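PDB 1JHS: nuclear import protein MOG1 from Saccharomyces cerevisiae, which interacts with the Ran GTPase Gsp1 and takes part in the Ran system for nuclear protein import and poly(A)+ mRNA export. Local coordinates for residues Val141-Asn145 with Leu171-Met175; Trp74-Val78 with Lys89-Leu93. The protein carries 1 engineered substitution. All coordinates share one frame; numbering follows the deposited sequence.

Interaction 1: Val141-Asn145 with Leu171-Met175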
ATOM      1  N   VAL A 141       5.855  -6.312   0.429  1.00  8.14           N
ATOM      2  CA  VAL A 141       5.153  -5.198   1.076  1.00  7.98           C
ATOM      3  C   VAL A 141       4.477  -4.342  -0.007  1.00  8.38           C
ATOM      4  O   VAL A 141       5.125  -3.858  -0.924  1.00  8.07           O
ATOM      5  CB  VAL A 141       6.106  -4.327   1.946  1.00  8.23           C
ATOM      6  CG1 VAL A 141       5.339  -3.152   2.588  1.00  8.05           C
ATOM      7  CG2 VAL A 141       6.724  -5.193   3.065  1.00  8.08           C
ATOM      8  N   ILE A 142       3.159  -4.205   0.095  1.00  8.70           N
ATOM      9  CA  ILE A 142       2.407  -3.404  -0.871  1.00  8.69           C
ATOM     10  C   ILE A 142       1.969  -2.144  -0.138  1.00  8.90           C
ATOM     11  O   ILE A 142       1.342  -2.248   0.931  1.00  9.08           O
ATOM     12  CB  ILE A 142       1.143  -4.142  -1.385  1.00  9.24           C
ATOM     13  CG1 ILE A 142       1.539  -5.458  -2.080  1.00  9.43           C
ATOM     14  CG2 ILE A 142       0.415  -3.264  -2.417  1.00  9.19           C
ATOM     15  CD1 ILE A 142       0.368  -6.213  -2.788  1.00 10.34           C
ATOM     16  N   SER A 143       2.327  -0.965  -0.666  1.00  8.70           N
ATOM     17  CA  SER A 143       1.917   0.290  -0.024  1.00  8.55           C
ATOM     18  C   SER A 143       1.113   1.135  -1.004  1.00  8.29           C
ATOM     19  O   SER A 143       1.415   1.175  -2.198  1.00  8.42           O
ATOM     20  CB  SER A 143       3.125   1.106   0.506  1.00  8.40           C
ATOM     21  OG  SER A 143       4.190   1.256  -0.430  1.00 10.01           O
ATOM     22  N   ILE A 144       0.057   1.766  -0.501  1.00  8.38           N
ATOM     23  CA  ILE A 144      -0.767   2.618  -1.339  1.00  7.96           C
ATOM     24  C   ILE A 144      -0.867   3.936  -0.590  1.00  8.56           C
ATOM     25  O   ILE A 144      -1.411   3.989   0.508  1.00  8.07           O
ATOM     26  CB  ILE A 144      -2.186   2.031  -1.569  1.00  7.38           C
ATOM     27  CG1 ILE A 144      -2.087   0.621  -2.186  1.00  6.81           C
ATOM     28  CG2 ILE A 144      -2.983   2.990  -2.519  1.00  6.64           C
ATOM     29  CD1 ILE A 144      -3.463  -0.086  -2.476  1.00  6.38           C
ATOM     30  N   ASN A 145      -0.339   4.997  -1.202  1.00  9.24           N
ATOM     31  CA  ASN A 145      -0.343   6.319  -0.598  1.00 10.07           C
ATOM     32  C   ASN A 145      -1.601   7.098  -0.969  1.00  9.78           C
ATOM     33  O   ASN A 145      -1.979   7.136  -2.136  1.00  9.08           O
ATOM     34  CB  ASN A 145       0.888   7.092  -1.054  1.00 11.97           C
ATOM     35  CG  ASN A 145       2.139   6.332  -0.806  1.00 13.86           C
ATOM     36  OD1 ASN A 145       2.502   6.075   0.357  1.00 16.13           O
ATOM     37  ND2 ASN A 145       2.820   5.933  -1.884  1.00 15.40           N
ATOM     38  N   LEU A 171      -9.216  -1.913  -2.285  1.00  9.02           N
ATOM     39  CA  LEU A 171      -8.234  -2.183  -3.347  1.00  8.55           C
ATOM     40  C   LEU A 171      -7.072  -2.983  -2.781  1.00  8.54           C
ATOM     41  O   LEU A 171      -6.648  -3.981  -3.359  1.00  8.38           O
ATOM     42  CB  LEU A 171      -7.710  -0.866  -3.939  1.00  8.70           C
ATOM     43  CG  LEU A 171      -6.447  -0.939  -4.797  1.00  8.24           C
ATOM     44  CD1 LEU A 171      -6.686  -1.827  -6.027  1.00  9.02           C
ATOM     45  CD2 LEU A 171      -6.059   0.483  -5.238  1.00  8.85           C
ATOM     46  N   LEU A 172      -6.563  -2.541  -1.636  1.00  8.51           N
ATOM     47  CA  LEU A 172      -5.424  -3.205  -0.993  1.00  8.02           C
ATOM     48  C   LEU A 172      -5.730  -4.683  -0.751  1.00  8.48           C
ATOM     49  O   LEU A 172      -4.917  -5.566  -1.063  1.00  8.66           O
ATOM     50  CB  LEU A 172      -5.098  -2.519   0.332  1.00  7.83           C
ATOM     51  CG  LEU A 172      -3.843  -3.057   1.054  1.00  7.50           C
ATOM     52  CD1 LEU A 172      -2.562  -2.616   0.304  1.00  8.00           C
ATOM     53  CD2 LEU A 172      -3.844  -2.520   2.509  1.00  7.76           C
ATOM     54  N   GLN A 173      -6.903  -4.962  -0.193  1.00  8.86           N
ATOM     55  CA  GLN A 173      -7.275  -6.339   0.070  1.00  9.25           C
ATOM     56  C   GLN A 173      -7.439  -7.142  -1.220  1.00  9.31           C
ATOM     57  O   GLN A 173      -7.064  -8.316  -1.274  1.00  8.72           O
ATOM     58  CB  GLN A 173      -8.524  -6.377   0.958  1.00 10.00           C
ATOM     59  CG  GLN A 173      -8.195  -5.895   2.393  1.00 12.00           C
ATOM     60  CD  GLN A 173      -9.179  -6.348   3.460  1.00 13.15           C
ATOM     61  OE1 GLN A 173     -10.403  -6.196   3.300  1.00 14.31           O
ATOM     62  NE2 GLN A 173      -8.645  -6.897   4.579  1.00 13.50           N
ATOM     63  N   GLU A 174      -7.982  -6.517  -2.264  1.00  9.38           N
ATOM     64  CA  GLU A 174      -8.130  -7.224  -3.552  1.00  9.64           C
ATOM     65  C   GLU A 174      -6.755  -7.546  -4.152  1.00  9.60           C
ATOM     66  O   GLU A 174      -6.576  -8.604  -4.752  1.00  9.69           O
ATOM     67  CB  GLU A 174      -8.961  -6.410  -4.549  1.00 10.00           C
ATOM     68  CG  GLU A 174     -10.422  -6.195  -4.092  1.00 10.05           C
ATOM     69  CD  GLU A 174     -11.332  -5.688  -5.206  1.00 10.63           C
ATOM     70  OE1 GLU A 174     -12.483  -5.302  -4.895  1.00 10.45           O
ATOM     71  OE2 GLU A 174     -10.913  -5.684  -6.394  1.00 11.36           O
ATOM     72  N   MET A 175      -5.791  -6.634  -4.002  1.00  9.83           N
ATOM     73  CA  MET A 175      -4.441  -6.883  -4.502  1.00  9.82           C
ATOM     74  C   MET A 175      -3.833  -8.082  -3.785  1.00 10.14           C
ATOM     75  O   MET A 175      -3.133  -8.912  -4.396  1.00 10.72           O
ATOM     76  CB  MET A 175      -3.550  -5.657  -4.278  1.00  9.67           C
ATOM     77  CG  MET A 175      -3.960  -4.447  -5.138  1.00  9.34           C
ATOM     78  SD  MET A 175      -2.702  -3.159  -5.015  1.00  9.96           S
ATOM     79  CE  MET A 175      -1.338  -3.901  -5.979  1.00  8.96           C
TER
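Ile142 and Ile144, two residues apart on one strand, pack against Leu171, Leu172 and Met175 of a helix that runs nearly antiparallel to them. The short axes pass 9.8 Å apart with an angle of 157° between their directions, a spacing bridged mainly by side chains.

The apolar contacts centre on the methyl end of Ile144. Its CD1 lies 3.8 Å from Leu171 CD2 and 3.9 Å from Leu172 CD1, and the sulfur of Met175 closes in as a third neighbour, with SD 4.1 Å from Ile144 CD1. Ile144 and Leu172 lie alongside each other but point in opposite senses, each reaching past the other's tip. Ile142 works with its other branch: CG2, set anti to the backbone N (CG1 at chi1 -60°), meets Met175 CE at 4.0 Å. The thioether is bent at chi3 (72°), and its SD and CE both come within contact distance of this methyl.

One contact involves the strand backbone, where Leu172 CD1 rests 4.0 Å from Ile142 O. The strand's peptide groups are occupied within the sheet, since backbone hydrogen bonds join Ile142 to Ala129 and Ile144 to Gly127.

All five touching residues are buried near the centre of the chain, where helix 163-178 covers one face of the large antiparallel sheet. Met175 also touches Ile57 of strand 56-63, and Leu172 touches Ala129 of strand 124-133, which extends the packing to the strands flanking 138-147. Val141 and Ser143 instead touch Leu81 of helix 70-83, which packs on the opposite face.

Interaction 2: Trp74-Val78 with Lys89-Leu93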
ATOM      1  N   TRP A  74       4.402  -7.256  10.191  1.00 10.63           N
ATOM      2  CA  TRP A  74       3.741  -6.178   9.460  1.00 10.70           C
ATOM      3  C   TRP A  74       4.079  -4.840  10.115  1.00 10.79           C
ATOM      4  O   TRP A  74       4.456  -3.875   9.428  1.00 10.37           O
ATOM      5  CB  TRP A  74       2.229  -6.426   9.443  1.00  9.85           C
ATOM      6  CG  TRP A  74       1.418  -5.332   8.805  1.00  8.74           C
ATOM      7  CD1 TRP A  74       1.146  -5.173   7.463  1.00  8.47           C
ATOM      8  CD2 TRP A  74       0.735  -4.281   9.486  1.00  8.65           C
ATOM      9  NE1 TRP A  74       0.312  -4.083   7.280  1.00  8.09           N
ATOM     10  CE2 TRP A  74       0.046  -3.521   8.506  1.00  8.64           C
ATOM     11  CE3 TRP A  74       0.628  -3.901  10.844  1.00  9.10           C
ATOM     12  CZ2 TRP A  74      -0.734  -2.394   8.835  1.00  8.99           C
ATOM     13  CZ3 TRP A  74      -0.151  -2.775  11.164  1.00  9.51           C
ATOM     14  CH2 TRP A  74      -0.820  -2.044  10.161  1.00  9.66           C
ATOM     15  N   GLN A  75       3.972  -4.769  11.440  1.00 10.91           N
ATOM     16  CA  GLN A  75       4.290  -3.512  12.137  1.00 11.24           C
ATOM     17  C   GLN A  75       5.712  -3.063  11.851  1.00 11.13           C
ATOM     18  O   GLN A  75       5.988  -1.876  11.709  1.00 11.25           O
ATOM     19  CB  GLN A  75       4.093  -3.680  13.654  1.00 11.72           C
ATOM     20  CG  GLN A  75       2.633  -3.958  14.036  1.00 13.01           C
ATOM     21  CD  GLN A  75       2.460  -4.187  15.544  1.00 14.04           C
ATOM     22  OE1 GLN A  75       3.094  -5.076  16.129  1.00 15.07           O
ATOM     23  NE2 GLN A  75       1.623  -3.387  16.169  1.00 14.82           N
ATOM     24  N   PHE A  76       6.625  -4.028  11.781  1.00 11.53           N
ATOM     25  CA  PHE A  76       8.019  -3.745  11.504  1.00 11.56           C
ATOM     26  C   PHE A  76       8.151  -3.092  10.129  1.00 11.01           C
ATOM     27  O   PHE A  76       8.873  -2.098   9.967  1.00 10.61           O
ATOM     28  CB  PHE A  76       8.826  -5.055  11.520  1.00 12.51           C
ATOM     29  CG  PHE A  76      10.267  -4.890  11.092  1.00 14.55           C
ATOM     30  CD1 PHE A  76      11.252  -4.580  12.014  1.00 15.27           C
ATOM     31  CD2 PHE A  76      10.620  -5.000   9.744  1.00 15.64           C
ATOM     32  CE1 PHE A  76      12.574  -4.374  11.606  1.00 15.93           C
ATOM     33  CE2 PHE A  76      11.945  -4.794   9.325  1.00 16.38           C
ATOM     34  CZ  PHE A  76      12.917  -4.481  10.256  1.00 15.83           C
ATOM     35  N   HIS A  77       7.454  -3.658   9.131  1.00 10.88           N
ATOM     36  CA  HIS A  77       7.535  -3.119   7.785  1.00 10.62           C
ATOM     37  C   HIS A  77       6.850  -1.785   7.657  1.00 10.69           C
ATOM     38  O   HIS A  77       7.265  -0.953   6.844  1.00 10.34           O
ATOM     39  CB  HIS A  77       6.968  -4.109   6.773  1.00 10.57           C
ATOM     40  CG  HIS A  77       7.867  -5.280   6.536  1.00 10.74           C
ATOM     41  ND1 HIS A  77       9.109  -5.151   5.951  1.00 10.84           N
ATOM     42  CD2 HIS A  77       7.725  -6.592   6.836  1.00 11.13           C
ATOM     43  CE1 HIS A  77       9.695  -6.336   5.903  1.00 11.30           C
ATOM     44  NE2 HIS A  77       8.877  -7.228   6.434  1.00 10.75           N
ATOM     45  N   VAL A  78       5.797  -1.586   8.441  1.00 10.39           N
ATOM     46  CA  VAL A  78       5.101  -0.290   8.434  1.00 10.69           C
ATOM     47  C   VAL A  78       6.063   0.778   8.985  1.00 11.76           C
ATOM     48  O   VAL A  78       6.175   1.885   8.423  1.00 11.47           O
ATOM     49  CB  VAL A  78       3.813  -0.320   9.335  1.00  9.69           C
ATOM     50  CG1 VAL A  78       3.246   1.115   9.476  1.00  9.25           C
ATOM     51  CG2 VAL A  78       2.730  -1.190   8.683  1.00  8.80           C
ATOM     52  N   LYS A  89       5.241   8.189  15.553  1.00 12.83           N
ATOM     53  CA  LYS A  89       4.168   7.350  16.096  1.00 13.14           C
ATOM     54  C   LYS A  89       3.076   7.301  15.053  1.00 12.31           C
ATOM     55  O   LYS A  89       2.772   8.300  14.404  1.00 11.67           O
ATOM     56  CB  LYS A  89       3.582   7.919  17.397  1.00 14.35           C
ATOM     57  CG  LYS A  89       4.628   8.137  18.479  1.00 16.82           C
ATOM     58  CD  LYS A  89       4.013   8.518  19.816  1.00 18.55           C
ATOM     59  CE  LYS A  89       5.139   8.691  20.854  1.00 19.61           C
ATOM     60  NZ  LYS A  89       4.556   8.770  22.209  1.00 20.70           N
ATOM     61  N   TRP A  90       2.475   6.136  14.899  1.00 11.88           N
ATOM     62  CA  TRP A  90       1.413   5.999  13.925  1.00 11.89           C
ATOM     63  C   TRP A  90       0.328   5.115  14.491  1.00 12.16           C
ATOM     64  O   TRP A  90       0.537   4.404  15.497  1.00 11.65           O
ATOM     65  CB  TRP A  90       1.941   5.383  12.609  1.00 11.42           C
ATOM     66  CG  TRP A  90       2.776   4.115  12.774  1.00 11.36           C
ATOM     67  CD1 TRP A  90       4.127   4.046  12.987  1.00 11.24           C
ATOM     68  CD2 TRP A  90       2.307   2.757  12.725  1.00 11.39           C
ATOM     69  NE1 TRP A  90       4.532   2.731  13.068  1.00 11.64           N
ATOM     70  CE2 TRP A  90       3.435   1.918  12.908  1.00 11.86           C
ATOM     71  CE3 TRP A  90       1.052   2.171  12.541  1.00 11.18           C
ATOM     72  CZ2 TRP A  90       3.339   0.511  12.916  1.00 11.87           C
ATOM     73  CZ3 TRP A  90       0.952   0.764  12.550  1.00 11.56           C
ATOM     74  CH2 TRP A  90       2.096  -0.043  12.732  1.00 12.28           C
ATOM     75  N   GLU A  91      -0.831   5.149  13.854  1.00 12.90           N
ATOM     76  CA  GLU A  91      -1.913   4.295  14.308  1.00 13.96           C
ATOM     77  C   GLU A  91      -2.524   3.538  13.147  1.00 13.49           C
ATOM     78  O   GLU A  91      -2.498   4.003  11.994  1.00 12.76           O
ATOM     79  CB  GLU A  91      -2.975   5.104  15.055  1.00 15.53           C
ATOM     80  CG  GLU A  91      -3.775   6.121  14.269  1.00 18.26           C
ATOM     81  CD  GLU A  91      -4.784   6.864  15.180  1.00 19.85           C
ATOM     82  OE1 GLU A  91      -5.605   7.652  14.656  1.00 21.69           O
ATOM     83  OE2 GLU A  91      -4.746   6.659  16.417  1.00 21.29           O
ATOM     84  N   ALA A  92      -3.025   2.345  13.448  1.00 13.45           N
ATOM     85  CA  ALA A  92      -3.660   1.526  12.438  1.00 13.81           C
ATOM     86  C   ALA A  92      -5.133   1.889  12.466  1.00 14.23           C
ATOM     87  O   ALA A  92      -5.816   1.586  13.447  1.00 14.32           O
ATOM     88  CB  ALA A  92      -3.460   0.039  12.769  1.00 14.19           C
ATOM     89  N   LEU A  93      -5.613   2.556  11.416  1.00 14.28           N
ATOM     90  CA  LEU A  93      -7.021   2.940  11.330  1.00 14.85           C
ATOM     91  C   LEU A  93      -7.894   1.720  11.064  1.00 15.36           C
ATOM     92  O   LEU A  93      -9.066   1.687  11.442  1.00 15.10           O
ATOM     93  CB  LEU A  93      -7.243   3.958  10.210  1.00 14.97           C
ATOM     94  CG  LEU A  93      -6.409   5.238  10.269  1.00 15.39           C
ATOM     95  CD1 LEU A  93      -6.878   6.197   9.204  1.00 15.11           C
ATOM     96  CD2 LEU A  93      -6.526   5.865  11.644  1.00 15.83           C
TER
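Helix 74-78 and strand 89-92 run in largely opposed directions; their axes pass 11.1 Å apart, and the indole of Trp90 reaches across toward the helix.

Val78 meets that indole over one face. Its CG1 stands 3.4 Å from the centroid of the six-membered ring and only 10° off the ring normal, a well-formed CH-pi contact. With CG1 anti to the backbone N (chi1 171°), the two methyls of Val78 serve different tryptophans: CG1 covers Trp90, whereas CG2 lies over the centre of the Trp74 ring, 3.5 Å above its plane.

The two indoles also meet directly. Trp74 CZ3 comes to 3.9 Å from Trp90 CH2, with the ring planes steeply inclined at 78° and the six-membered centroids 5.8 Å apart, an oblique aromatic pair. At the edge of Trp74, near its plane, Ala92 CB sits 4.3 Å from CH2. The carbonyl oxygen Gln75 O lies 3.8 Å from Trp90 CZ2, oblique to the ring; the Gln75 side chain adds CG, 4.2 Å from Trp90 CH2, and its amide plane is almost perpendicular to the indole. Replacing Trp90 with an alanine would probably open a gap between helix and strand, leaving Val78 CG1 without its aromatic face and Trp74 CZ3 without its neighbour.

Here helix 70-83 lies over the sheet edge, where both indoles also touch Val108 of strand 103-113. Apolar and CH-pi contacts dominate between the two segments. The polar ends of both tryptophans are engaged outside them, Trp90 NE1 bonding to Glu79 OE1 and Trp74 NE1 to the carbonyl of Val128 in strand 124-133, and these N-H bonds probably restrict how each indole can turn.

Overall arrangement
Interactions 1 and 2 involve the same large antiparallel sheet but lie on its two opposite faces, their centres 14 Å apart. Interaction 1 is core: helix 163-178 covers the central strand 138-147, and the side chains that meet are aliphatic or, in Met175, a thioether. Interaction 2 lies farther out, about 12 Å from the chain centre, and is partly buried; there helix 70-83 joins outermost strand 87-99 through aromatic rings whose N-H groups find polar partners. The contacts also touch each other, as Val141 CG2 packs 3.7 Å from His77 CG, linking strand 138-147 to helix 70-83. In sequence, both segments of interaction 2 precede those of interaction 1.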